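Local coordinates for protein aspartate aminotransferase (Giardia lamblia, PDB 3MEB) that probably catalyses, with pyridoxal 5'-phosphate as cofactor, the reversible transfer of an amino group from L-aspartate to 2-oxoglutarate, giving oxaloacetate and L-glutamate, at residues A94-F99 against S325-A330. Residues are numbered along the deposited sequence; the frame is centred on the assembly and turned at random.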
loop_
_atom_site.group_PDB
_atom_site.type_symbol
_atom_site.label_atom_id
_atom_site.label_comp_id
_atom_site.label_asym_id
_atom_site.label_seq_id
_atom_site.Cartn_x
_atom_site.Cartn_y
_atom_site.Cartn_z
ATOM N N ALA A 94 -0.257 12.992 -2.426
ATOM C CA ALA A 94 0.936 12.751 -3.259
ATOM C C ALA A 94 2.154 12.435 -2.401
ATOM O O ALA A 94 3.145 11.947 -2.892
ATOM C CB ALA A 94 1.237 13.957 -4.164
ATOM N N GLY A 95 2.064 12.698 -1.110
ATOM C CA GLY A 95 3.160 12.458 -0.168
ATOM C C GLY A 95 3.657 13.759 0.397
ATOM O O GLY A 95 3.347 14.824 -0.141
ATOM N N PHE A 96 4.430 13.706 1.476
ATOM C CA PHE A 96 5.002 14.949 2.025
ATOM C C PHE A 96 5.881 15.682 1.002
ATOM O O PHE A 96 6.775 15.074 0.429
ATOM C CB PHE A 96 5.869 14.686 3.266
ATOM C CG PHE A 96 5.160 13.948 4.363
ATOM C CD1 PHE A 96 3.996 14.455 4.929
ATOM C CD2 PHE A 96 5.664 12.735 4.839
ATOM C CE1 PHE A 96 3.309 13.721 5.941
ATOM C CE2 PHE A 96 5.007 12.012 5.835
ATOM C CZ PHE A 96 3.834 12.505 6.396
ATOM N N PRO A 97 5.708 17.000 0.860
ATOM C CA PRO A 97 6.580 17.731 -0.084
ATOM C C PRO A 97 8.071 17.535 0.140
ATOM O O PRO A 97 8.783 17.352 -0.824
ATOM C CB PRO A 97 6.183 19.177 0.141
ATOM C CG PRO A 97 4.705 19.074 0.494
ATOM C CD PRO A 97 4.648 17.864 1.396
ATOM N N LEU A 98 8.541 17.560 1.395
ATOM C CA LEU A 98 9.962 17.252 1.697
ATOM C C LEU A 98 10.422 15.880 1.195
ATOM O O LEU A 98 11.520 15.760 0.705
ATOM C CB LEU A 98 10.252 17.393 3.198
ATOM C CG LEU A 98 10.222 18.810 3.781
ATOM C CD1 LEU A 98 10.356 18.811 5.350
ATOM C CD2 LEU A 98 11.294 19.672 3.135
ATOM N N PHE A 99 9.582 14.857 1.312
ATOM C CA PHE A 99 9.877 13.535 0.780
ATOM C C PHE A 99 9.954 13.589 -0.754
ATOM O O PHE A 99 10.921 13.114 -1.366
ATOM C CB PHE A 99 8.860 12.470 1.238
ATOM C CG PHE A 99 8.959 11.191 0.458
ATOM C CD1 PHE A 99 9.955 10.270 0.752
ATOM C CD2 PHE A 99 8.103 10.934 -0.603
ATOM C CE1 PHE A 99 10.103 9.137 0.009
ATOM C CE2 PHE A 99 8.214 9.788 -1.329
ATOM C CZ PHE A 99 9.208 8.876 -1.047
ATOM N N SER A 325 -0.418 6.979 0.888
ATOM C CA SER A 325 0.723 6.095 1.065
ATOM C C SER A 325 1.247 6.187 2.512
ATOM O O SER A 325 0.671 6.915 3.343
ATOM C CB SER A 325 1.757 6.353 -0.047
ATOM O OG SER A 325 1.243 5.930 -1.336
ATOM N N ALA A 326 2.249 5.391 2.843
ATOM C CA ALA A 326 2.609 5.147 4.229
ATOM C C ALA A 326 3.697 6.095 4.743
ATOM O O ALA A 326 4.738 6.258 4.126
ATOM C CB ALA A 326 3.040 3.698 4.421
ATOM N N ILE A 327 3.467 6.682 5.903
ATOM C CA ILE A 327 4.268 7.817 6.360
ATOM C C ILE A 327 5.666 7.487 6.895
ATOM O O ILE A 327 6.571 8.282 6.766
ATOM C CB ILE A 327 3.524 8.631 7.407
ATOM C CG1 ILE A 327 3.233 7.827 8.696
ATOM C CG2 ILE A 327 2.201 9.187 6.822
ATOM C CD1 ILE A 327 2.313 8.580 9.720
ATOM N N HIS A 328 5.849 6.322 7.491
ATOM C CA HIS A 328 7.047 6.114 8.312
ATOM C C HIS A 328 8.325 6.106 7.504
ATOM O O HIS A 328 9.318 6.780 7.866
ATOM C CB HIS A 328 6.968 4.853 9.167
ATOM C CG HIS A 328 7.947 4.882 10.308
ATOM N ND1 HIS A 328 7.755 5.674 11.406
ATOM C CD2 HIS A 328 9.144 4.283 10.481
ATOM C CE1 HIS A 328 8.782 5.555 12.227
ATOM N NE2 HIS A 328 9.650 4.721 11.687
ATOM N N GLY A 329 8.306 5.394 6.372
ATOM C CA GLY A 329 9.462 5.406 5.489
ATOM C C GLY A 329 9.712 6.766 4.871
ATOM O O GLY A 329 10.874 7.131 4.601
ATOM N N ALA A 330 8.636 7.478 4.559
ATOM C CA ALA A 330 8.734 8.853 3.981
ATOM C C ALA A 330 9.451 9.808 4.937
ATOM O O ALA A 330 10.293 10.620 4.522
ATOM C CB ALA A 330 7.344 9.421 3.679
#
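F99 and A330, whose CA atoms lie 5.8 Å apart, are the nearest CA pair between the first turns of helices 97-108 and 327-337. Two phenylalanines of 94-99 reach across to A330: F96 at the N-cap position of its helix, F99 within the first turn. The A330 methyl sits between the two rings, its CB 3.9 Å from CD2 of F96 and 4.0 Å from CD1 of F99. F96 CG stands anti to its own carbonyl carbon (chi1 -56°), which sends the ring toward 325-330. Its far end then meets I327, CZ coming to 3.7 Å from the CG2 methyl, while CE2 reaches I327 CB at 4.0 Å. CB and its CG2 methyl meet the ring, while the CG1 arm, ending in CD1, leads away from 94-99. F99 takes the other course: with CG swung opposite the backbone N (chi1 167°), its ring lies alongside the A330 backbone, CD1 3.7 Å from A330 CA. Further neighbours line both rings: F96 meets Y331 with nearly parallel planes, at about 5°, and packs on P91, while F99 touches V333, Q334, I286 and Q124. The helix start carrying I327 and A330 is at the dimer interface, where the H328 rings of the two subunits stack and I327 makes backbone hydrogen bonds to the second subunit. Y90, about 7 Å from I327 between side chains, binds pyridoxal 5'-phosphate, but not one held by this chain, consistent with the fold type I aminotransferase dimer, in which the corresponding tyrosine reaches the other subunit's cofactor. The side-chain pairs across the segments are all apolar, so the contact rests on van der Waals packing with a modest 200 Å² buried; polar bonding comes from neighbours such as H338, just beyond helix 327-337, whose NE2 bonds L98 O.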